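Local coordinates for Ribose/Galactose Isomerase (Vibrio parahaemolyticus, PDB 3ONO), which probably interconverts aldose and ketose sugar phosphates as a putative sugar-phosphate isomerase, at residues I60-S64 with K65-F69; C200-P203 with E204-E207; G23-N26 with S27-G31; E181-K184 with T185-S189. All coordinates share one frame; numbering follows the deposited sequence.

Contact 1. Residues I60-S64 with K65-F69; sequences ILLNS and KAVDF
Leu62 and Val67 meet where helix 51-63 ends and the chain turns toward strand 69-74. From CB, the Leu62 side chain first heads away from the 65-69 segment. CG is anti to its carbonyl carbon (chi1 -72°). CD1 continues the chain, and the other branch, CD2, does the touching. This methyl lies 3.6 Å from Asp68 O and 4.0 Å from Val67 CG2. The same Val67 methyl also packs on Leu61 CB. Farther along the Leu61 side chain, CD2 reaches Ala66 CB at 4.0 Å.

The turn is a Schellman motif. Lys65 takes a positive phi (65°) and gives its N-H to Leu62 O. Val67 N then reaches back to Leu61 O at 3.2 Å, lying above the carbonyl plane. Ser64 OG sits between the backbone N and carbonyl carbon, where it can serve two neighbours. It donates to Ile60 O over 2.8 Å and accepts from Ala66 N over 3.2 Å. Ile60 O is gripped twice, since Ser64 N also binds it. A water donates to both Leu62 O and Val67 O.

Phe196 and Ile205 pack on Ser64 from two other helices. Asp68 OD2 accepts from Lys5 N at the start of strand 5-8. Backbone N-H groups, Ser64 OG and one water thus satisfy polar atoms of the last helical turn, while Leu61, Leu62, Ala66 and Val67 pack beside them at the step into the sheet.

Contact 2. Residues C200-P203 with E204-E207; sequences CQVP and EIAE
Val202 O accepts two N-H groups from the first turn of helix 203-212. Ala206 N lies in the carbonyl plane at 3.2 Å, and its bond is nearly straight, with an N-H...O angle of 169°. The second bond, from Ile205 N at 3.0 Å, is weak and bent. One residue on, Pro203 O takes the N-H of Glu207 at 2.8 Å, almost along the C=O axis. Val202 is the N-cap residue, and Pro203 begins the helix.

Two side-chain contacts close over this start. Val202 CG1, anti to the backbone N (chi1 179°), meets Ile205 CG1 at 3.8 Å. The two side chains cross obliquely. Cys200 SG rests on Ala206 CB, also at 3.8 Å. The sulfur faces back toward its own loop as well, where it accepts the N-H of Val202 at 3.4 Å.

Ile205 continues inward to Ile60 and Asn63 of helix 51-63, and Val172 of helix 171-177 also touches it. Pro203 and Glu204 are exposed to solvent.

Val202 occupies the N-cap position, but its side chain has no acceptor. Its carbonyl and that of Pro203 start the regular helical bonding. Pro203 has no N-H to offer, which suits the first turn of a helix, where such groups lack a partner within the helix.

Contact 3. Residues G23-N26 with S27-G31; sequences GELN and SVAGG
Leu25 and Ala29 form the tight side of this piece of helix 18-31. Leu25 CG is anti to the backbone N (chi1 -173°), and its CD1 reaches Ala29 CB at 3.9 Å. Ala29 CB also sits close over Leu25 O, at 3.2 Å. Val36 of strand 35-38 and Phe137 pack on both residues. Val28 CG2 comes within 3.3 Å of Glu24 O, and the valine also leans on Phe133 of helix 125-136. Glu24 forms a salt bridge with Arg130 of helix 125-136.

The solvent side is looser. There Asn26 and Ser27 are exposed.

Along the helix, the backbone bonding changes toward the C-terminal end. Val28 N binds Glu24 O at 2.8 Å in a regular helical bond. Ala29 N follows with Leu25 O at 2.7 Å. Gly30 N is then shared by two weak bonds, to Leu25 O at 3.5 Å and to Asn26 O at 2.9 Å. The turn at 27-30 is widened to a pi-type turn.

Helix 18-31 is the crossover helix between parallel strands 5-8 and 35-38, a beta-alpha-beta unit of an alpha-beta-alpha sandwich.

Contact 4. Residues E181-K184 with T185-S189; sequences ELVK and TAVGS
The short helix 180-186 finishes its last turn here and passes into the loop before helix 190-199. Thr185 N binds Glu181 O at 3.1 Å, and Ala186 N binds Leu182 O at 2.9 Å. Val187 N completes the series with Val183 O at 3.0 Å. Val187 is also the first residue to leave helical backbone angles.

Three side chains of 185-189 lie against the carbonyls of the preceding turn. Thr185 OG1 is anti to its carbonyl carbon (chi1 -66°), which places it 3.1 Å from Glu181 O. Ala186 CB rests between Leu182 O and Val183 O. Both Val187 methyls lie over Val183 O, with CG2 at 3.5 Å. The two valine side chains themselves approach loosely, 4.5 Å between Val183 CG1 and Val187 CG1. Past the turn, Gly188 N returns to Thr185 O, and Ser189 OG caps helix 190-199 by binding Phe192 N.

Val183 and Val187 face helix 203-212, where Tyr208 and Val209 respectively receive them. Ala186 packs on Met57 and Thr185 on His53, both of helix 51-63. Leu182 also touches His53 and is the one residue here that meets the second subunit, at its Val163.

How the contacts relate
Along the chain the order is contact 3, contact 1, contact 4, contact 2. Contacts 1 and 2 have centres about 10 Å apart and touch: Ser64 O probably accepts a hydrogen bond from Gln201 N, and Val202 packs on Ser64. Contact 1 also touches contact 4, about 16 Å away between centres, through Ile60 on Val187 and Val183. Contact 3 stands apart, about 20 Å from contact 1 between centres, on the crossover helix between strands 5-8 and 35-38. Contacts 1, 2 and 4 thus lie where the C-terminal helices 180-186, 190-199 and 203-212 pack on helix 51-63. Contact 3 belongs to the alpha-beta part, so the four sample both parts of the chain.

Contact 1. Residues I60-S64 with K65-F69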
ATOM      1  N   ILE A  60      -6.299 -12.855  28.301  1.00 21.26           N
ATOM      2  CA  ILE A  60      -7.109 -13.780  29.101  1.00 24.09           C
ATOM      3  C   ILE A  60      -7.598 -14.931  28.227  1.00 25.24           C
ATOM      4  O   ILE A  60      -7.510 -16.103  28.618  1.00 26.51           O
ATOM      5  CB  ILE A  60      -8.265 -13.064  29.793  1.00 25.22           C
ATOM      6  CG1 ILE A  60      -7.693 -12.140  30.879  1.00 25.60           C
ATOM      7  CG2 ILE A  60      -9.244 -14.086  30.415  1.00 25.68           C
ATOM      8  CD1 ILE A  60      -8.690 -11.140  31.448  1.00 26.79           C
ATOM      9  N   LEU A  61      -8.068 -14.609  27.024  1.00 24.35           N
ATOM     10  CA  LEU A  61      -8.599 -15.654  26.161  1.00 21.43           C
ATOM     11  C   LEU A  61      -7.512 -16.567  25.609  1.00 28.61           C
ATOM     12  O   LEU A  61      -7.731 -17.763  25.476  1.00 28.44           O
ATOM     13  CB  LEU A  61      -9.460 -15.061  25.049  1.00 22.55           C
ATOM     14  CG  LEU A  61     -10.746 -14.327  25.439  1.00 24.04           C
ATOM     15  CD1 LEU A  61     -11.427 -13.691  24.227  1.00 26.67           C
ATOM     16  CD2 LEU A  61     -11.728 -15.267  26.153  1.00 27.48           C
ATOM     17  N   LEU A  62      -6.347 -16.017  25.256  1.00 24.59           N
ATOM     18  CA  LEU A  62      -5.290 -16.855  24.685  1.00 23.37           C
ATOM     19  C   LEU A  62      -4.568 -17.642  25.768  1.00 25.19           C
ATOM     20  O   LEU A  62      -4.324 -18.835  25.626  1.00 26.10           O
ATOM     21  CB  LEU A  62      -4.290 -16.016  23.870  1.00 20.20           C
ATOM     22  CG  LEU A  62      -4.850 -15.512  22.538  1.00 22.58           C
ATOM     23  CD1 LEU A  62      -4.015 -14.355  22.006  1.00 21.66           C
ATOM     24  CD2 LEU A  62      -4.940 -16.632  21.487  1.00 25.67           C
ATOM     25  N   ASN A  63      -4.243 -16.991  26.873  1.00 22.12           N
ATOM     26  CA  ASN A  63      -3.519 -17.690  27.926  1.00 21.82           C
ATOM     27  C   ASN A  63      -4.359 -18.755  28.632  1.00 27.38           C
ATOM     28  O   ASN A  63      -3.809 -19.702  29.189  1.00 29.17           O
ATOM     29  CB  ASN A  63      -2.951 -16.691  28.940  1.00 25.17           C
ATOM     30  CG  ASN A  63      -1.696 -16.034  28.416  1.00 27.98           C
ATOM     31  OD1 ASN A  63      -0.785 -16.735  27.990  1.00 25.25           O
ATOM     32  ND2 ASN A  63      -1.652 -14.699  28.402  1.00 20.31           N
ATOM     33  N   SER A  64      -5.682 -18.616  28.590  1.00 26.65           N
ATOM     34  CA  SER A  64      -6.552 -19.594  29.256  1.00 28.29           C
ATOM     35  C   SER A  64      -6.884 -20.693  28.265  1.00 29.61           C
ATOM     36  O   SER A  64      -7.582 -21.661  28.586  1.00 32.38           O
ATOM     37  CB  SER A  64      -7.846 -18.932  29.708  1.00 28.56           C
ATOM     38  OG  SER A  64      -8.656 -18.619  28.583  1.00 26.04           O
ATOM     39  N   LYS A  65      -6.394 -20.519  27.042  1.00 28.59           N
ATOM     40  CA  LYS A  65      -6.678 -21.428  25.951  1.00 30.54           C
ATOM     41  C   LYS A  65      -8.146 -21.459  25.530  1.00 31.37           C
ATOM     42  O   LYS A  65      -8.573 -22.372  24.831  1.00 31.57           O
ATOM     43  CB  LYS A  65      -6.143 -22.822  26.251  1.00 38.91           C
ATOM     44  CG  LYS A  65      -4.641 -22.839  26.486  1.00 48.66           C
ATOM     45  CD  LYS A  65      -4.152 -24.256  26.690  1.00 66.62           C
ATOM     46  CE  LYS A  65      -2.743 -24.300  27.276  1.00 75.90           C
ATOM     47  NZ  LYS A  65      -2.339 -25.703  27.613  1.00 81.12           N
ATOM     48  N   ALA A  66      -8.902 -20.440  25.920  1.00 29.70           N
ATOM     49  CA  ALA A  66     -10.296 -20.317  25.493  1.00 29.64           C
ATOM     50  C   ALA A  66     -10.418 -20.167  23.985  1.00 32.45           C
ATOM     51  O   ALA A  66     -11.377 -20.648  23.381  1.00 32.77           O
ATOM     52  CB  ALA A  66     -10.975 -19.145  26.195  1.00 31.89           C
ATOM     53  N   VAL A  67      -9.458 -19.477  23.374  1.00 26.67           N
ATOM     54  CA  VAL A  67      -9.400 -19.395  21.927  1.00 26.90           C
ATOM     55  C   VAL A  67      -7.971 -19.625  21.453  1.00 27.23           C
ATOM     56  O   VAL A  67      -7.023 -19.581  22.243  1.00 27.90           O
ATOM     57  CB  VAL A  67      -9.922 -18.047  21.367  1.00 31.00           C
ATOM     58  CG1 VAL A  67     -11.325 -17.756  21.885  1.00 30.33           C
ATOM     59  CG2 VAL A  67      -8.957 -16.919  21.695  1.00 31.06           C
ATOM     60  N   ASP A  68      -7.841 -19.864  20.148  1.00 27.63           N
ATOM     61  CA  ASP A  68      -6.557 -20.144  19.526  1.00 27.28           C
ATOM     62  C   ASP A  68      -5.980 -18.931  18.812  1.00 25.24           C
ATOM     63  O   ASP A  68      -4.773 -18.866  18.613  1.00 28.17           O
ATOM     64  CB  ASP A  68      -6.696 -21.283  18.516  1.00 26.90           C
ATOM     65  CG  ASP A  68      -7.305 -22.528  19.135  1.00 32.96           C
ATOM     66  OD1 ASP A  68      -6.734 -23.002  20.139  1.00 37.03           O
ATOM     67  OD2 ASP A  68      -8.351 -22.994  18.626  1.00 36.57           O
ATOM     68  N   PHE A  69      -6.831 -17.976  18.445  1.00 25.61           N
ATOM     69  CA  PHE A  69      -6.397 -16.867  17.592  1.00 22.53           C
ATOM     70  C   PHE A  69      -7.284 -15.660  17.856  1.00 24.93           C
ATOM     71  O   PHE A  69      -8.482 -15.802  18.118  1.00 28.55           O
ATOM     72  CB  PHE A  69      -6.517 -17.268  16.117  1.00 19.98           C
ATOM     73  CG  PHE A  69      -5.603 -16.489  15.192  1.00 22.70           C
ATOM     74  CD1 PHE A  69      -6.023 -15.300  14.633  1.00 25.32           C
ATOM     75  CD2 PHE A  69      -4.327 -16.952  14.899  1.00 22.98           C
ATOM     76  CE1 PHE A  69      -5.196 -14.582  13.765  1.00 25.90           C
ATOM     77  CE2 PHE A  69      -3.477 -16.238  14.033  1.00 23.35           C
ATOM     78  CZ  PHE A  69      -3.918 -15.046  13.472  1.00 24.83           C
TER
HETATM   79  O   HOH W   1      -4.419 -20.070  23.169  1.00 29.95           O

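Contact 2. Residues C200-P203 with E204-E207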
ATOM      1  N   CYS A 200     -12.522 -21.800  28.733  1.00 34.12           N
ATOM      2  CA  CYS A 200     -11.317 -21.673  29.554  1.00 34.22           C
ATOM      3  C   CYS A 200     -10.793 -23.039  29.996  1.00 38.91           C
ATOM      4  O   CYS A 200     -11.556 -23.862  30.490  1.00 40.36           O
ATOM      5  CB  CYS A 200     -11.580 -20.805  30.788  1.00 31.63           C
ATOM      6  SG  CYS A 200     -10.222 -20.736  31.977  1.00 34.19           S
ATOM      7  N   GLN A 201      -9.494 -23.270  29.827  1.00 35.82           N
ATOM      8  CA  GLN A 201      -8.886 -24.535  30.214  1.00 37.52           C
ATOM      9  C   GLN A 201      -7.940 -24.376  31.385  1.00 37.50           C
ATOM     10  O   GLN A 201      -7.242 -25.317  31.756  1.00 39.62           O
ATOM     11  CB  GLN A 201      -8.105 -25.136  29.054  1.00 40.47           C
ATOM     12  CG  GLN A 201      -8.910 -25.384  27.807  1.00 41.62           C
ATOM     13  CD  GLN A 201      -8.216 -26.369  26.893  1.00 54.91           C
ATOM     14  OE1 GLN A 201      -7.448 -27.218  27.355  1.00 62.55           O
ATOM     15  NE2 GLN A 201      -8.479 -26.268  25.589  1.00 53.15           N
ATOM     16  N   VAL A 202      -7.901 -23.180  31.959  1.00 34.24           N
ATOM     17  CA  VAL A 202      -6.966 -22.894  33.047  1.00 30.02           C
ATOM     18  C   VAL A 202      -7.696 -22.381  34.282  1.00 28.78           C
ATOM     19  O   VAL A 202      -8.058 -21.215  34.366  1.00 33.80           O
ATOM     20  CB  VAL A 202      -5.927 -21.849  32.608  1.00 32.75           C
ATOM     21  CG1 VAL A 202      -4.968 -21.543  33.759  1.00 35.79           C
ATOM     22  CG2 VAL A 202      -5.192 -22.337  31.375  1.00 32.34           C
ATOM     23  N   PRO A 203      -7.916 -23.262  35.268  1.00 34.11           N
ATOM     24  CA  PRO A 203      -8.758 -22.859  36.390  1.00 33.83           C
ATOM     25  C   PRO A 203      -8.307 -21.605  37.120  1.00 34.90           C
ATOM     26  O   PRO A 203      -9.172 -20.845  37.568  1.00 37.24           O
ATOM     27  CB  PRO A 203      -8.687 -24.076  37.327  1.00 39.64           C
ATOM     28  CG  PRO A 203      -8.534 -25.232  36.382  1.00 39.77           C
ATOM     29  CD  PRO A 203      -7.637 -24.709  35.266  1.00 38.44           C
ATOM     30  N   GLU A 204      -7.002 -21.392  37.278  1.00 33.53           N
ATOM     31  CA  GLU A 204      -6.560 -20.234  38.038  1.00 34.55           C
ATOM     32  C   GLU A 204      -7.060 -18.934  37.393  1.00 32.47           C
ATOM     33  O   GLU A 204      -7.431 -17.978  38.093  1.00 31.21           O
ATOM     34  CB  GLU A 204      -5.039 -20.187  38.222  1.00 37.89           C
ATOM     35  CG  GLU A 204      -4.632 -19.023  39.144  1.00 41.08           C
ATOM     36  CD  GLU A 204      -3.125 -18.826  39.309  1.00 48.69           C
ATOM     37  OE1 GLU A 204      -2.352 -19.372  38.484  1.00 54.29           O
ATOM     38  OE2 GLU A 204      -2.725 -18.108  40.269  1.00 42.77           O
ATOM     39  N   ILE A 205      -7.068 -18.912  36.063  1.00 31.93           N
ATOM     40  CA  ILE A 205      -7.540 -17.729  35.342  1.00 28.10           C
ATOM     41  C   ILE A 205      -9.054 -17.568  35.504  1.00 30.88           C
ATOM     42  O   ILE A 205      -9.543 -16.478  35.802  1.00 31.39           O
ATOM     43  CB  ILE A 205      -7.144 -17.775  33.865  1.00 28.70           C
ATOM     44  CG1 ILE A 205      -5.618 -17.841  33.745  1.00 26.03           C
ATOM     45  CG2 ILE A 205      -7.697 -16.548  33.135  1.00 27.21           C
ATOM     46  CD1 ILE A 205      -5.114 -17.823  32.292  1.00 26.61           C
ATOM     47  N   ALA A 206      -9.789 -18.665  35.357  1.00 30.70           N
ATOM     48  CA  ALA A 206     -11.230 -18.627  35.561  1.00 36.34           C
ATOM     49  C   ALA A 206     -11.563 -18.100  36.958  1.00 36.04           C
ATOM     50  O   ALA A 206     -12.422 -17.228  37.122  1.00 35.58           O
ATOM     51  CB  ALA A 206     -11.824 -20.000  35.365  1.00 37.92           C
ATOM     52  N   GLU A 207     -10.884 -18.620  37.972  0.57 36.09           N
ATOM     53  CA  GLU A 207     -11.173 -18.187  39.334  0.57 37.52           C
ATOM     54  C   GLU A 207     -10.871 -16.706  39.521  0.57 36.77           C
ATOM     55  O   GLU A 207     -11.624 -15.990  40.186  0.57 35.63           O
ATOM     56  CB  GLU A 207     -10.423 -19.042  40.358  0.57 42.89           C
ATOM     57  CG  GLU A 207     -11.041 -20.425  40.560  0.57 51.37           C
ATOM     58  CD  GLU A 207     -12.511 -20.363  40.962  0.57 56.28           C
ATOM     59  OE1 GLU A 207     -12.824 -19.717  41.987  0.57 56.43           O
ATOM     60  OE2 GLU A 207     -13.351 -20.955  40.245  0.57 58.54           O
TER

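Contact 3. Residues G23-N26 with S27-G31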
ATOM      1  N   GLY A  23     -19.301  -9.957   9.947  1.00 27.57           N
ATOM      2  CA  GLY A  23     -19.903 -10.537   8.752  1.00 30.98           C
ATOM      3  C   GLY A  23     -18.882 -11.245   7.879  1.00 33.79           C
ATOM      4  O   GLY A  23     -19.061 -12.411   7.512  1.00 33.19           O
ATOM      5  N   GLU A  24     -17.787 -10.549   7.567  1.00 28.98           N
ATOM      6  CA  GLU A  24     -16.751 -11.136   6.730  1.00 28.49           C
ATOM      7  C   GLU A  24     -16.066 -12.291   7.451  1.00 29.63           C
ATOM      8  O   GLU A  24     -15.769 -13.311   6.838  1.00 31.04           O
ATOM      9  CB  GLU A  24     -15.725 -10.085   6.291  1.00 26.13           C
ATOM     10  CG  GLU A  24     -16.325  -8.914   5.474  1.00 28.78           C
ATOM     11  CD  GLU A  24     -16.772  -9.321   4.082  1.00 35.17           C
ATOM     12  OE1 GLU A  24     -16.538 -10.485   3.686  1.00 36.48           O
ATOM     13  OE2 GLU A  24     -17.363  -8.467   3.381  1.00 35.59           O
ATOM     14  N   LEU A  25     -15.809 -12.141   8.751  1.00 29.49           N
ATOM     15  CA  LEU A  25     -15.083 -13.183   9.481  1.00 26.70           C
ATOM     16  C   LEU A  25     -15.916 -14.462   9.551  1.00 28.87           C
ATOM     17  O   LEU A  25     -15.417 -15.563   9.320  1.00 29.50           O
ATOM     18  CB  LEU A  25     -14.674 -12.719  10.896  1.00 24.83           C
ATOM     19  CG  LEU A  25     -13.765 -13.682  11.666  1.00 22.71           C
ATOM     20  CD1 LEU A  25     -12.456 -13.915  10.894  1.00 24.56           C
ATOM     21  CD2 LEU A  25     -13.464 -13.105  13.047  1.00 25.73           C
ATOM     22  N   ASN A  26     -17.190 -14.303   9.885  1.00 29.76           N
ATOM     23  CA  ASN A  26     -18.094 -15.432   9.973  1.00 31.50           C
ATOM     24  C   ASN A  26     -18.218 -16.122   8.622  1.00 32.10           C
ATOM     25  O   ASN A  26     -18.157 -17.346   8.538  1.00 38.54           O
ATOM     26  CB  ASN A  26     -19.452 -14.965  10.473  1.00 35.80           C
ATOM     27  CG  ASN A  26     -19.511 -14.914  11.979  1.00 41.04           C
ATOM     28  OD1 ASN A  26     -19.160 -15.887  12.649  1.00 41.39           O
ATOM     29  ND2 ASN A  26     -19.918 -13.770  12.527  1.00 41.96           N
ATOM     30  N   SER A  27     -18.375 -15.322   7.572  1.00 30.22           N
ATOM     31  CA  SER A  27     -18.463 -15.852   6.217  1.00 34.32           C
ATOM     32  C   SER A  27     -17.210 -16.644   5.844  1.00 37.09           C
ATOM     33  O   SER A  27     -17.289 -17.816   5.462  1.00 38.38           O
ATOM     34  CB  SER A  27     -18.699 -14.715   5.217  1.00 40.75           C
ATOM     35  OG  SER A  27     -18.689 -15.195   3.887  1.00 51.11           O
ATOM     36  N   VAL A  28     -16.048 -16.006   5.961  1.00 32.90           N
ATOM     37  CA  VAL A  28     -14.802 -16.631   5.527  1.00 30.17           C
ATOM     38  C   VAL A  28     -14.338 -17.736   6.467  1.00 31.93           C
ATOM     39  O   VAL A  28     -14.184 -18.887   6.058  1.00 34.01           O
ATOM     40  CB  VAL A  28     -13.666 -15.597   5.373  1.00 28.73           C
ATOM     41  CG1 VAL A  28     -12.365 -16.304   5.021  1.00 28.36           C
ATOM     42  CG2 VAL A  28     -14.043 -14.579   4.316  1.00 27.49           C
ATOM     43  N   ALA A  29     -14.110 -17.385   7.731  1.00 32.48           N
ATOM     44  CA  ALA A  29     -13.540 -18.333   8.667  1.00 30.15           C
ATOM     45  C   ALA A  29     -14.548 -19.410   9.021  1.00 32.51           C
ATOM     46  O   ALA A  29     -14.191 -20.573   9.183  1.00 32.60           O
ATOM     47  CB  ALA A  29     -13.023 -17.617   9.940  1.00 28.99           C
ATOM     48  N   GLY A  30     -15.814 -19.026   9.135  1.00 36.01           N
ATOM     49  CA  GLY A  30     -16.858 -20.005   9.390  1.00 40.68           C
ATOM     50  C   GLY A  30     -16.941 -21.010   8.248  1.00 43.32           C
ATOM     51  O   GLY A  30     -17.040 -22.219   8.466  1.00 42.49           O
ATOM     52  N   GLY A  31     -16.880 -20.507   7.022  1.00 41.92           N
ATOM     53  CA  GLY A  31     -16.952 -21.368   5.855  1.00 43.39           C
ATOM     54  C   GLY A  31     -15.792 -22.342   5.803  1.00 45.43           C
ATOM     55  O   GLY A  31     -15.904 -23.424   5.239  1.00 49.41           O
TER

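Contact 4. Residues E181-K184 with T185-S189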
ATOM      1  N   GLU A 181      -9.671  -1.821  37.657  1.00 23.37           N
ATOM      2  CA  GLU A 181     -10.784  -1.250  36.897  1.00 27.65           C
ATOM      3  C   GLU A 181     -10.687  -1.652  35.409  1.00 27.96           C
ATOM      4  O   GLU A 181     -11.685  -1.965  34.771  1.00 24.90           O
ATOM      5  CB  GLU A 181     -10.768   0.279  36.984  1.00 36.75           C
ATOM      6  CG  GLU A 181     -11.895   0.917  37.803  1.00 56.89           C
ATOM      7  CD  GLU A 181     -12.477   2.172  37.110  1.00 60.54           C
ATOM      8  OE1 GLU A 181     -11.961   3.307  37.320  1.00 41.50           O
ATOM      9  OE2 GLU A 181     -13.457   2.012  36.342  1.00 70.21           O
ATOM     10  N   LEU A 182      -9.477  -1.612  34.871  1.00 24.45           N
ATOM     11  CA  LEU A 182      -9.275  -1.989  33.473  1.00 22.47           C
ATOM     12  C   LEU A 182      -9.654  -3.438  33.262  1.00 27.25           C
ATOM     13  O   LEU A 182     -10.321  -3.761  32.293  1.00 24.89           O
ATOM     14  CB  LEU A 182      -7.830  -1.795  33.037  1.00 26.10           C
ATOM     15  CG  LEU A 182      -7.307  -0.373  32.876  1.00 24.08           C
ATOM     16  CD1 LEU A 182      -5.815  -0.431  32.619  1.00 24.97           C
ATOM     17  CD2 LEU A 182      -8.018   0.360  31.720  1.00 25.38           C
ATOM     18  N   VAL A 183      -9.233  -4.323  34.162  1.00 26.37           N
ATOM     19  CA  VAL A 183      -9.490  -5.737  33.929  1.00 24.80           C
ATOM     20  C   VAL A 183     -10.977  -6.041  34.085  1.00 27.43           C
ATOM     21  O   VAL A 183     -11.542  -6.825  33.310  1.00 27.96           O
ATOM     22  CB  VAL A 183      -8.656  -6.638  34.845  1.00 27.02           C
ATOM     23  CG1 VAL A 183      -8.796  -8.094  34.401  1.00 26.78           C
ATOM     24  CG2 VAL A 183      -7.185  -6.197  34.827  1.00 23.33           C
ATOM     25  N   LYS A 184     -11.616  -5.437  35.092  1.00 26.09           N
ATOM     26  CA  LYS A 184     -13.057  -5.617  35.269  1.00 25.18           C
ATOM     27  C   LYS A 184     -13.822  -5.209  34.012  1.00 28.14           C
ATOM     28  O   LYS A 184     -14.769  -5.894  33.587  1.00 29.16           O
ATOM     29  CB  LYS A 184     -13.578  -4.813  36.469  1.00 25.43           C
ATOM     30  CG  LYS A 184     -13.064  -5.279  37.803  1.00 38.28           C
ATOM     31  CD  LYS A 184     -13.573  -4.345  38.912  1.00 47.68           C
ATOM     32  CE  LYS A 184     -13.249  -4.880  40.296  1.00 55.61           C
ATOM     33  NZ  LYS A 184     -11.800  -4.758  40.602  1.00 61.07           N
ATOM     34  N   THR A 185     -13.423  -4.089  33.424  1.00 25.91           N
ATOM     35  CA  THR A 185     -14.066  -3.617  32.197  1.00 26.88           C
ATOM     36  C   THR A 185     -13.820  -4.617  31.076  1.00 25.26           C
ATOM     37  O   THR A 185     -14.731  -4.964  30.331  1.00 28.03           O
ATOM     38  CB  THR A 185     -13.562  -2.223  31.791  1.00 27.05           C
ATOM     39  OG1 THR A 185     -13.987  -1.264  32.780  1.00 32.59           O
ATOM     40  CG2 THR A 185     -14.122  -1.831  30.397  1.00 28.18           C
ATOM     41  N   ALA A 186     -12.583  -5.104  30.985  1.00 24.81           N
ATOM     42  CA  ALA A 186     -12.217  -6.036  29.905  1.00 28.20           C
ATOM     43  C   ALA A 186     -13.079  -7.304  29.920  1.00 29.36           C
ATOM     44  O   ALA A 186     -13.448  -7.817  28.861  1.00 27.28           O
ATOM     45  CB  ALA A 186     -10.722  -6.393  29.977  1.00 25.35           C
ATOM     46  N   VAL A 187     -13.405  -7.809  31.106  1.00 28.31           N
ATOM     47  CA  VAL A 187     -14.149  -9.065  31.189  1.00 28.08           C
ATOM     48  C   VAL A 187     -15.636  -8.839  31.437  1.00 31.61           C
ATOM     49  O   VAL A 187     -16.380  -9.784  31.675  1.00 33.71           O
ATOM     50  CB  VAL A 187     -13.596  -9.990  32.285  1.00 27.41           C
ATOM     51  CG1 VAL A 187     -12.088 -10.143  32.126  1.00 28.85           C
ATOM     52  CG2 VAL A 187     -13.922  -9.425  33.659  1.00 28.72           C
ATOM     53  N   GLY A 188     -16.067  -7.586  31.346  1.00 31.77           N
ATOM     54  CA  GLY A 188     -17.422  -7.219  31.712  1.00 34.23           C
ATOM     55  C   GLY A 188     -18.593  -7.618  30.821  1.00 34.47           C
ATOM     56  O   GLY A 188     -19.704  -7.748  31.317  1.00 37.80           O
ATOM     57  N   SER A 189     -18.380  -7.819  29.521  1.00 30.27           N
ATOM     58  CA  SER A 189     -19.517  -8.042  28.621  1.00 30.73           C
ATOM     59  C   SER A 189     -20.030  -9.484  28.633  1.00 33.41           C
ATOM     60  O   SER A 189     -19.277 -10.415  28.910  1.00 35.34           O
ATOM     61  CB  SER A 189     -19.168  -7.649  27.177  1.00 32.09           C
ATOM     62  OG  SER A 189     -18.657  -8.774  26.480  1.00 36.18           O
TER